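Local coordinates for endo-beta-N-acetylglucosaminidase F1 (Bacteroides thetaiotaomicron VPI-5482, PDB 6TCV), which is an endo-beta-N-acetylglucosaminidase that processes high-mannose N-glycans, probably by cutting between the two N-acetylglucosamine units of their core, at residues Thr80-Tyr85 / Asp122-Ile127; Ser34-Leu39 / Ile149-Asp154; Ala203-Tyr208 / Leu249-Ile254. The protein carries 2 engineered substitutions. All blocks are in the same frame, centred on the assembly; numbering follows the deposited sequence.

Interaction 1: Thr80-Tyr85 / Asp122-Ile127; sequences TDFALY and DKTYAI
Leu-84 and Ala-126 face each other in a short parallel beta bridge, where a weakly bonded strand about 83-84 meets the start of strand 125-130 in the N-terminal domain. Two backbone bonds define it: Ala-126 N to Ala-83 O at 2.8 Å, and the straighter Tyr-85 N to Ala-126 O at 2.9 Å (169°). Tyr-125 can be traced outward. Its CB lies 3.5 Å from Tyr-85 CD1, at the edge of that ring and near its plane. CG, set anti to the carbonyl carbon (chi1 -64°), stays 3.9 Å from the same Tyr-85 CD1, and the two side chains cross at about a right angle. Farther out, CD2 rests 4.0 Å from Ala-83 CB, with CE2 only slightly more distant from that methyl, and the tip OH bonds to the backbone N of Gln-120. With an alanine here, CB would still meet Tyr-85, but Ala-83 CB would probably lose its apolar neighbour and Gln-120 N its phenol partner. Earlier in both segments, Phe-82 runs alongside Thr-124, pointing the same way, and brings CD1 to 3.7 Å from Thr-124 CG2, while Thr-124 OG1 turns to Asp-322. Leu-71 of helix 68-78 touches both Leu-84 and Ala-126. Beyond the last backbone bond, one water donates to Tyr-85 O at 2.8 Å and, at longer range, to Ala-126 O.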
loop_
_atom_site.group_PDB
_atom_site.type_symbol
_atom_site.label_atom_id
_atom_site.label_comp_id
_atom_site.label_asym_id
_atom_site.label_seq_id
_atom_site.Cartn_x
_atom_site.Cartn_y
_atom_site.Cartn_z
ATOM N N THR A 80 12.960 -13.539 1.955
ATOM C CA THR A 80 12.574 -12.726 3.103
ATOM C C THR A 80 13.233 -13.308 4.350
ATOM O O THR A 80 13.843 -14.364 4.303
ATOM C CB THR A 80 11.031 -12.675 3.217
ATOM O OG1 THR A 80 10.513 -14.026 3.151
ATOM C CG2 THR A 80 10.403 -11.832 2.144
ATOM N N ASP A 81 13.070 -12.625 5.482
ATOM C CA ASP A 81 13.744 -13.040 6.707
ATOM C C ASP A 81 12.812 -12.895 7.896
ATOM O O ASP A 81 13.231 -12.483 8.986
ATOM C CB ASP A 81 15.033 -12.242 6.936
ATOM N N PHE A 82 11.530 -13.199 7.700
ATOM C CA PHE A 82 10.566 -13.018 8.781
ATOM C C PHE A 82 10.905 -13.991 9.910
ATOM O O PHE A 82 11.155 -15.162 9.681
ATOM C CB PHE A 82 9.138 -13.296 8.290
ATOM C CG PHE A 82 8.709 -12.462 7.100
ATOM C CD1 PHE A 82 8.761 -11.094 7.150
ATOM C CD2 PHE A 82 8.221 -13.042 5.958
ATOM C CE1 PHE A 82 8.373 -10.318 6.077
ATOM C CE2 PHE A 82 7.784 -12.280 4.887
ATOM C CZ PHE A 82 7.872 -10.883 4.951
ATOM N N ALA A 83 10.825 -13.508 11.142
ATOM C CA ALA A 83 10.956 -14.361 12.308
ATOM C C ALA A 83 9.630 -15.042 12.622
ATOM O O ALA A 83 8.552 -14.552 12.273
ATOM C CB ALA A 83 11.413 -13.508 13.496
ATOM N N LEU A 84 9.711 -16.166 13.323
ATOM C CA LEU A 84 8.513 -16.908 13.684
ATOM C C LEU A 84 7.787 -16.179 14.818
ATOM O O LEU A 84 8.385 -15.842 15.841
ATOM C CB LEU A 84 8.924 -18.292 14.205
ATOM C CG LEU A 84 7.777 -19.267 14.468
ATOM C CD1 LEU A 84 7.173 -19.758 13.187
ATOM C CD2 LEU A 84 8.232 -20.477 15.283
ATOM N N TYR A 85 6.502 -15.919 14.636
ATOM C CA TYR A 85 5.724 -15.342 15.731
ATOM C C TYR A 85 5.685 -16.328 16.895
ATOM O O TYR A 85 5.554 -17.548 16.674
ATOM C CB TYR A 85 4.296 -15.022 15.264
ATOM C CG TYR A 85 3.543 -14.066 16.175
ATOM C CD1 TYR A 85 3.927 -12.728 16.277
ATOM C CD2 TYR A 85 2.427 -14.481 16.888
ATOM C CE1 TYR A 85 3.265 -11.846 17.083
ATOM C CE2 TYR A 85 1.736 -13.573 17.718
ATOM C CZ TYR A 85 2.167 -12.264 17.788
ATOM O OH TYR A 85 1.526 -11.343 18.584
ATOM N N ASP A 122 8.066 -2.373 14.254
ATOM C CA ASP A 122 8.427 -2.191 12.851
ATOM C C ASP A 122 9.039 -3.456 12.271
ATOM O O ASP A 122 9.997 -3.405 11.508
ATOM C CB ASP A 122 9.353 -0.980 12.693
ATOM N N LYS A 123 8.528 -4.609 12.718
ATOM C CA LYS A 123 9.015 -5.914 12.310
ATOM C C LYS A 123 7.855 -6.851 12.022
ATOM O O LYS A 123 6.903 -6.908 12.798
ATOM C CB LYS A 123 9.897 -6.530 13.382
ATOM N N THR A 124 7.921 -7.586 10.925
ATOM C CA THR A 124 6.914 -8.565 10.559
ATOM C C THR A 124 7.309 -9.971 11.004
ATOM O O THR A 124 8.446 -10.417 10.768
ATOM C CB THR A 124 6.724 -8.562 9.051
ATOM O OG1 THR A 124 6.268 -7.300 8.651
ATOM C CG2 THR A 124 5.717 -9.625 8.605
ATOM N N TYR A 125 6.408 -10.649 11.707
ATOM C CA TYR A 125 6.571 -12.020 12.164
ATOM C C TYR A 125 5.643 -12.920 11.357
ATOM O O TYR A 125 4.677 -12.472 10.765
ATOM C CB TYR A 125 6.227 -12.093 13.661
ATOM C CG TYR A 125 7.161 -11.297 14.531
ATOM C CD1 TYR A 125 7.007 -9.930 14.670
ATOM C CD2 TYR A 125 8.181 -11.914 15.226
ATOM C CE1 TYR A 125 7.873 -9.186 15.479
ATOM C CE2 TYR A 125 9.033 -11.197 16.028
ATOM C CZ TYR A 125 8.883 -9.842 16.142
ATOM O OH TYR A 125 9.771 -9.163 16.965
ATOM N N ALA A 126 5.913 -14.204 11.353
ATOM C CA ALA A 126 5.158 -15.132 10.531
ATOM C C ALA A 126 4.496 -16.238 11.349
ATOM O O ALA A 126 5.106 -16.800 12.248
ATOM C CB ALA A 126 6.094 -15.755 9.484
ATOM N N ILE A 127 3.278 -16.580 10.960
ATOM C CA ILE A 127 2.614 -17.787 11.423
ATOM C C ILE A 127 2.383 -18.653 10.202
ATOM O O ILE A 127 1.401 -18.474 9.487
ATOM C CB ILE A 127 1.280 -17.476 12.126
ATOM C CG1 ILE A 127 1.433 -16.403 13.197
ATOM C CG2 ILE A 127 0.686 -18.727 12.758
ATOM C CD1 ILE A 127 0.127 -15.855 13.745
HETATM O O HOH W 1 4.162 -18.766 14.530
#

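Interaction 2: Ser34-Leu39 / Ile149-Asp154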
loop_
_atom_site.group_PDB
_atom_site.type_symbol
_atom_site.label_atom_id
_atom_site.label_comp_id
_atom_site.label_asym_id
_atom_site.label_seq_id
_atom_site.Cartn_x
_atom_site.Cartn_y
_atom_site.Cartn_z
ATOM N N SER A 34 -1.988 -15.791 1.827
ATOM C CA SER A 34 -1.013 -14.952 2.512
ATOM C C SER A 34 -1.735 -13.708 3.006
ATOM O O SER A 34 -2.234 -12.927 2.199
ATOM C CB SER A 34 0.084 -14.597 1.527
ATOM O OG SER A 34 1.106 -13.851 2.151
ATOM N N LYS A 35 -1.781 -13.520 4.327
ATOM C CA LYS A 35 -2.595 -12.470 4.943
ATOM C C LYS A 35 -1.749 -11.653 5.912
ATOM O O LYS A 35 -1.215 -12.206 6.877
ATOM C CB LYS A 35 -3.804 -13.080 5.688
ATOM C CG LYS A 35 -4.595 -12.081 6.532
ATOM C CD LYS A 35 -5.174 -10.983 5.695
ATOM C CE LYS A 35 -6.024 -10.034 6.529
ATOM N NZ LYS A 35 -6.551 -8.931 5.697
ATOM N N VAL A 36 -1.689 -10.345 5.696
ATOM C CA VAL A 36 -1.042 -9.419 6.620
ATOM C C VAL A 36 -2.016 -9.057 7.734
ATOM O O VAL A 36 -3.177 -8.719 7.462
ATOM C CB VAL A 36 -0.527 -8.179 5.871
ATOM C CG1 VAL A 36 0.030 -7.142 6.877
ATOM C CG2 VAL A 36 0.508 -8.616 4.812
ATOM N N VAL A 37 -1.580 -9.230 8.987
ATOM C CA VAL A 37 -2.372 -8.915 10.181
ATOM C C VAL A 37 -1.670 -7.785 10.896
ATOM O O VAL A 37 -0.553 -7.960 11.398
ATOM C CB VAL A 37 -2.479 -10.127 11.121
ATOM C CG1 VAL A 37 -3.227 -9.785 12.394
ATOM C CG2 VAL A 37 -3.225 -11.267 10.401
ATOM N N GLU A 38 -2.359 -6.666 11.051
ATOM C CA GLU A 38 -1.873 -5.560 11.857
ATOM C C GLU A 38 -2.649 -5.597 13.168
ATOM O O GLU A 38 -3.872 -5.367 13.180
ATOM C CB GLU A 38 -2.141 -4.235 11.148
ATOM C CG GLU A 38 -1.297 -4.114 9.938
ATOM C CD GLU A 38 -1.556 -2.859 9.120
ATOM O OE1 GLU A 38 -2.055 -1.865 9.673
ATOM O OE2 GLU A 38 -1.188 -2.871 7.936
ATOM N N LEU A 39 -1.944 -5.749 14.285
ATOM C CA LEU A 39 -2.575 -5.825 15.602
ATOM C C LEU A 39 -2.780 -4.415 16.134
ATOM O O LEU A 39 -1.816 -3.668 16.319
ATOM C CB LEU A 39 -1.744 -6.649 16.587
ATOM C CG LEU A 39 -1.566 -8.109 16.172
ATOM C CD1 LEU A 39 -0.589 -8.760 17.182
ATOM C CD2 LEU A 39 -2.884 -8.878 16.111
ATOM N N ILE A 149 -0.135 -18.593 5.237
ATOM C CA ILE A 149 0.721 -17.793 6.097
ATOM C C ILE A 149 0.058 -16.503 6.556
ATOM O O ILE A 149 -0.696 -15.859 5.813
ATOM C CB ILE A 149 2.114 -17.610 5.450
ATOM C CG1 ILE A 149 3.111 -17.106 6.487
ATOM C CG2 ILE A 149 2.034 -16.641 4.239
ATOM C CD1 ILE A 149 4.554 -17.356 6.099
ATOM N N TYR A 150 0.263 -16.154 7.840
ATOM C CA TYR A 150 -0.097 -14.854 8.403
ATOM C C TYR A 150 1.180 -14.070 8.677
ATOM O O TYR A 150 2.135 -14.647 9.217
ATOM C CB TYR A 150 -0.832 -15.013 9.727
ATOM C CG TYR A 150 -2.118 -15.717 9.500
ATOM C CD1 TYR A 150 -2.167 -17.108 9.476
ATOM C CD2 TYR A 150 -3.294 -14.981 9.299
ATOM C CE1 TYR A 150 -3.343 -17.778 9.234
ATOM C CE2 TYR A 150 -4.486 -15.659 9.036
ATOM C CZ TYR A 150 -4.498 -17.048 9.040
ATOM O OH TYR A 150 -5.652 -17.755 8.798
ATOM N N LEU A 151 1.217 -12.820 8.236
ATOM C CA LEU A 151 2.354 -11.925 8.419
ATOM C C LEU A 151 1.902 -10.843 9.385
ATOM O O LEU A 151 1.088 -9.993 9.038
ATOM C CB LEU A 151 2.790 -11.395 7.046
ATOM C CG LEU A 151 3.245 -12.450 6.051
ATOM C CD1 LEU A 151 3.492 -11.827 4.639
ATOM C CD2 LEU A 151 4.449 -13.247 6.534
ATOM N N VAL A 152 2.401 -10.919 10.626
ATOM C CA VAL A 152 1.864 -10.195 11.788
ATOM C C VAL A 152 2.753 -9.029 12.161
ATOM O O VAL A 152 3.971 -9.187 12.286
ATOM C CB VAL A 152 1.683 -11.152 12.987
ATOM C CG1 VAL A 152 1.043 -10.394 14.182
ATOM C CG2 VAL A 152 0.885 -12.409 12.615
ATOM N N LYS A 153 2.144 -7.868 12.329
ATOM C CA LYS A 153 2.801 -6.661 12.811
ATOM C C LYS A 153 2.061 -6.076 14.007
ATOM O O LYS A 153 0.829 -6.013 14.001
ATOM C CB LYS A 153 2.787 -5.599 11.703
ATOM C CG LYS A 153 3.227 -6.157 10.351
ATOM C CD LYS A 153 3.040 -5.227 9.151
ATOM C CE LYS A 153 3.213 -3.765 9.438
ATOM N NZ LYS A 153 2.749 -3.026 8.205
ATOM N N ASP A 154 2.779 -5.738 15.060
ATOM C CA ASP A 154 2.177 -5.075 16.218
ATOM C C ASP A 154 2.139 -3.577 15.975
ATOM O O ASP A 154 3.189 -2.926 15.949
ATOM C CB ASP A 154 2.939 -5.473 17.473
ATOM C CG ASP A 154 2.399 -4.853 18.754
ATOM O OD1 ASP A 154 1.358 -4.195 18.737
ATOM O OD2 ASP A 154 2.990 -5.168 19.818
#
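Tyr-150 holds its CG anti to the carbonyl carbon (chi1 -64°), and Val-37 sets CG2 beside its own backbone N. Together these torsions bring Val-37 CG2 to 3.9 Å from Tyr-150 CD2, at the ring edge and near its plane. Farther along the same face, Leu-39 reaches across to Val-152, CD1 to CG1 at 3.8 Å. Tyr-44 of strand 43-49 packs against Lys-35, Val-37 and Leu-39 on this face, and the Tyr-150 hydroxyl bonds to Asp-27. The other face carries Ser-34, Val-36 and Glu-38 beside Ile-149, Leu-151 and Lys-153. There Ser-34 OG touches Ile-149 CG2 at 3.6 Å, and Tyr-74 of helix 68-78 covers Ile-149 and Leu-151. Lys-153 runs alongside Glu-38, but a bend at its third torsion (chi3 33°) leaves NZ 3.9 Å from Glu-38 OE2, a long salt bridge. That carboxylate oxygen also pairs with Lys-243, so the attraction is probably shared between two amines. The backbone evidence is firmer. Lys-35, Val-37 and Leu-39 direct their N-H groups at Ile-149, Leu-151 and Lys-153 O, and Leu-151 and Lys-153 answer with N-H groups to Lys-35 and Val-37 O. The Leu-39 N to Lys-153 O bond is 2.8 Å long and almost straight, and Val-37 N to Leu-151 O is equally short. With strand directions 22° apart, these five bonds and the one-to-one register are the signature of a regular parallel pair. Since strand 147-154 also meets strand 125-130 antiparallel, the pair belongs to a mixed beta sheet.

Interaction 3: Ala203-Tyr208 / Leu249-Ile254; sequences AANINY and LGNHDI. With MAN (alpha-D-mannopyranose), chain B; MAN (alpha-D-mannopyranose), chain C; MAN (alpha-D-mannopyranose), chain D; MAN (alpha-D-mannopyranose), chain E.
Asn-205, Asn-207, Asn-251 and Asp-253 make the tight part of this contact, where amides and a carboxylate interlock. The amide of Asn-251 stacks on that of Asn-205 with planes 17° apart. Its ND2 then reaches Asn-207 OD1 at 2.8 Å in an almost straight bond (176°), in the carbonyl plane and on a lone pair; the two amides are turned 75° from each other. Asn-207 ND2 is spent twice, on Asn-251 O and on Asp-253 OD1 at 3.0 Å. Tyr-208 N grips that same Asp-253 OD1 at 2.8 Å from the opposite face of the carboxylate, while Asp-253 OD2 bonds to Thr-255. Leu-249 O is likewise held from both faces, by Asn-205 ND2 and Ile-206 N. With its orientation fixed in this way, the Asn-205 amide presents both atoms to the chain B mannose: OD1 accepts from O3 at 2.7 Å and ND2 donates to O4, which in turn donates to Ala-203 O. Packing is slacker toward Tyr-208, where Ile-254 CD1 forms a CH-pi contact over one ring face, 4.2 Å from the centroid. A water bridges Ile-206 O and Asn-251 N. His-252 does not touch 203-208 and serves the sugars instead: C2 of the chain C mannose lies over the centre of its ring, and NE2 shares a 2.7 Å hydrogen bond with O2 of the chain D mannose. Sugars thus gather at the loop that follows strand 243-249, beside its parallel neighbour 198-209. This is consistent with glycan recognition at the C-terminal strand ends of the beta/alpha barrel found in endoglycosidases of the F1 type, here holding the Man9GlcNAc2Asn substrate.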
loop_
_atom_site.group_PDB
_atom_site.type_symbol
_atom_site.label_atom_id
_atom_site.label_comp_id
_atom_site.label_asym_id
_atom_site.label_seq_id
_atom_site.Cartn_x
_atom_site.Cartn_y
_atom_site.Cartn_z
ATOM N N ALA A 203 7.020 11.242 -7.725
ATOM C CA ALA A 203 7.253 9.807 -8.017
ATOM C C ALA A 203 8.685 9.572 -8.406
ATOM O O ALA A 203 9.285 10.403 -9.131
ATOM C CB ALA A 203 6.380 9.310 -9.179
ATOM N N ALA A 204 9.211 8.416 -7.998
ATOM C CA ALA A 204 10.378 7.843 -8.656
ATOM C C ALA A 204 9.942 7.364 -10.034
ATOM O O ALA A 204 8.768 7.191 -10.330
ATOM C CB ALA A 204 10.930 6.657 -7.848
ATOM N N ASN A 205 10.917 7.097 -10.888
ATOM C CA ASN A 205 10.641 6.723 -12.267
ATOM C C ASN A 205 11.203 5.363 -12.631
ATOM O O ASN A 205 12.142 4.867 -12.012
ATOM C CB ASN A 205 11.216 7.765 -13.203
ATOM C CG ASN A 205 10.628 9.101 -12.960
ATOM O OD1 ASN A 205 11.297 10.051 -12.574
ATOM N ND2 ASN A 205 9.334 9.191 -13.167
ATOM N N ILE A 206 10.607 4.753 -13.656
ATOM C CA ILE A 206 11.278 3.684 -14.400
ATOM C C ILE A 206 11.939 4.323 -15.616
ATOM O O ILE A 206 11.290 5.083 -16.367
ATOM C CB ILE A 206 10.343 2.526 -14.761
ATOM C CG1 ILE A 206 11.150 1.424 -15.430
ATOM C CG2 ILE A 206 9.148 2.958 -15.615
ATOM C CD1 ILE A 206 10.401 0.087 -15.563
ATOM N N ASN A 207 13.220 4.007 -15.827
ATOM C CA ASN A 207 13.967 4.506 -16.972
ATOM C C ASN A 207 14.945 3.416 -17.396
ATOM O O ASN A 207 15.224 2.464 -16.647
ATOM C CB ASN A 207 14.759 5.755 -16.627
ATOM C CG ASN A 207 13.898 6.987 -16.671
ATOM O OD1 ASN A 207 13.506 7.536 -15.614
ATOM N ND2 ASN A 207 13.597 7.454 -17.873
ATOM N N TYR A 208 15.428 3.517 -18.639
ATOM C CA TYR A 208 16.409 2.533 -19.107
ATOM C C TYR A 208 17.775 2.993 -18.594
ATOM O O TYR A 208 18.151 4.162 -18.778
ATOM C CB TYR A 208 16.445 2.472 -20.627
ATOM C CG TYR A 208 17.139 1.245 -21.129
ATOM C CD1 TYR A 208 16.632 0.014 -20.783
ATOM C CD2 TYR A 208 18.315 1.269 -21.868
ATOM C CE1 TYR A 208 17.212 -1.166 -21.182
ATOM C CE2 TYR A 208 18.913 0.058 -22.271
ATOM C CZ TYR A 208 18.333 -1.143 -21.877
ATOM O OH TYR A 208 18.913 -2.366 -22.283
ATOM N N LEU A 249 6.566 5.798 -11.745
ATOM C CA LEU A 249 5.904 6.452 -12.860
ATOM C C LEU A 249 6.800 6.310 -14.086
ATOM O O LEU A 249 8.015 6.519 -13.995
ATOM C CB LEU A 249 5.699 7.938 -12.463
ATOM C CG LEU A 249 5.002 8.833 -13.488
ATOM C CD1 LEU A 249 3.544 8.518 -13.644
ATOM C CD2 LEU A 249 5.207 10.306 -13.055
ATOM N N GLY A 250 6.197 6.075 -15.252
ATOM C CA GLY A 250 6.941 6.080 -16.510
ATOM C C GLY A 250 7.555 7.437 -16.761
ATOM O O GLY A 250 7.173 8.438 -16.159
ATOM N N ASN A 251 8.529 7.481 -17.676
ATOM C CA ASN A 251 9.357 8.674 -17.764
ATOM C C ASN A 251 10.077 8.818 -19.115
ATOM O O ASN A 251 11.294 9.087 -19.157
ATOM C CB ASN A 251 10.378 8.649 -16.607
ATOM C CG ASN A 251 11.002 9.991 -16.381
ATOM O OD1 ASN A 251 10.374 11.054 -16.606
ATOM N ND2 ASN A 251 12.231 9.995 -15.981
ATOM N N HIS A 252 9.326 8.658 -20.221
ATOM C CA HIS A 252 9.718 9.152 -21.539
ATOM C C HIS A 252 10.921 8.413 -22.115
ATOM O O HIS A 252 11.697 9.001 -22.881
ATOM C CB HIS A 252 10.010 10.662 -21.475
ATOM C CG HIS A 252 8.933 11.454 -20.805
ATOM N ND1 HIS A 252 7.756 11.797 -21.456
ATOM C CD2 HIS A 252 8.832 11.953 -19.545
ATOM C CE1 HIS A 252 6.985 12.468 -20.616
ATOM N NE2 HIS A 252 7.611 12.574 -19.454
ATOM N N ASP A 253 10.964 7.094 -21.940
ATOM C CA ASP A 253 11.912 6.276 -22.707
ATOM C C ASP A 253 11.255 4.929 -22.986
ATOM O O ASP A 253 10.051 4.743 -22.756
ATOM C CB ASP A 253 13.321 6.230 -22.065
ATOM C CG ASP A 253 13.433 5.401 -20.810
ATOM O OD1 ASP A 253 14.441 5.665 -20.088
ATOM O OD2 ASP A 253 12.631 4.508 -20.534
ATOM N N ILE A 254 12.045 3.970 -23.486
ATOM C CA ILE A 254 11.548 2.672 -23.916
ATOM C C ILE A 254 11.019 1.802 -22.797
ATOM O O ILE A 254 10.349 0.798 -23.067
ATOM C CB ILE A 254 12.620 1.872 -24.707
ATOM C CG1 ILE A 254 13.862 1.663 -23.821
ATOM C CG2 ILE A 254 12.889 2.549 -26.063
ATOM C CD1 ILE A 254 14.914 0.775 -24.486
HETATM C C1 MAN B . 8.314 15.115 -13.652
HETATM C C2 MAN B . 9.702 14.600 -13.294
HETATM C C3 MAN B . 9.583 13.155 -12.840
HETATM C C4 MAN B . 8.569 13.001 -11.712
HETATM C C5 MAN B . 7.230 13.629 -12.086
HETATM C C6 MAN B . 6.278 13.731 -10.911
HETATM O O2 MAN B . 10.251 15.471 -12.280
HETATM O O3 MAN B . 10.852 12.708 -12.362
HETATM O O4 MAN B . 8.309 11.617 -11.486
HETATM O O5 MAN B . 7.445 14.986 -12.543
HETATM O O6 MAN B . 5.063 14.392 -11.319
HETATM C C1 MAN C . 8.268 16.599 -20.717
HETATM C C2 MAN C . 9.156 15.480 -21.235
HETATM C C3 MAN C . 10.362 15.280 -20.328
HETATM C C4 MAN C . 11.082 16.604 -20.139
HETATM C C5 MAN C . 10.109 17.652 -19.615
HETATM C C6 MAN C . 10.745 19.015 -19.447
HETATM O O2 MAN C . 9.664 15.771 -22.535
HETATM O O3 MAN C . 11.269 14.324 -20.887
HETATM O O4 MAN C . 12.094 16.477 -19.146
HETATM O O5 MAN C . 9.007 17.788 -20.521
HETATM O O6 MAN C . 9.774 19.973 -19.092
HETATM C C1 MAN D . 4.867 14.447 -17.008
HETATM C C2 MAN D . 5.973 13.892 -16.123
HETATM C C3 MAN D . 6.797 15.041 -15.561
HETATM C C4 MAN D . 7.387 15.869 -16.686
HETATM C C5 MAN D . 6.268 16.315 -17.631
HETATM C C6 MAN D . 6.803 17.020 -18.853
HETATM O O2 MAN D . 6.791 13.031 -16.895
HETATM O O3 MAN D . 7.873 14.447 -14.805
HETATM O O4 MAN D . 8.101 17.016 -16.238
HETATM O O5 MAN D . 5.465 15.195 -18.066
HETATM O O6 MAN D . 7.707 16.127 -19.520
HETATM C C1 MAN E . 9.853 14.648 -23.331
HETATM C C2 MAN E . 10.586 15.067 -24.593
HETATM C C3 MAN E . 9.764 16.097 -25.348
HETATM C C4 MAN E . 8.347 15.597 -25.577
HETATM C C5 MAN E . 7.730 15.146 -24.252
HETATM C C6 MAN E . 6.347 14.541 -24.399
HETATM O O2 MAN E . 10.791 13.910 -25.391
HETATM O O3 MAN E . 10.375 16.371 -26.602
HETATM O O4 MAN E . 7.537 16.642 -26.103
HETATM O O5 MAN E . 8.570 14.147 -23.652
HETATM O O6 MAN E . 5.950 13.837 -23.244
HETATM O O HOH W 2 10.048 5.481 -18.901
#

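From the N terminus, strand 34-39 comes first and waits for 149-154, so interaction 2 closes a loop of 109 residues. Within that span interaction 1 closes a smaller one, bringing 80-85 back against 122-127; the two nest and do not cross. They share a sheet: strands 125-130 and 147-154 are antiparallel neighbours, probably bonded through Tyr-125 O to Val-152 N and Ile-127 N to Tyr-150 O. Interaction 3 opens only later, closing 40 residues between strand 198-209 and the end of its parallel neighbour 243-249 with the loop that follows, in the larger beta/alpha sheet. Its nearest atoms lie about 20 Å from those of interaction 2, across the chain's centre, placing the glycan site apart from the N-terminal sheet.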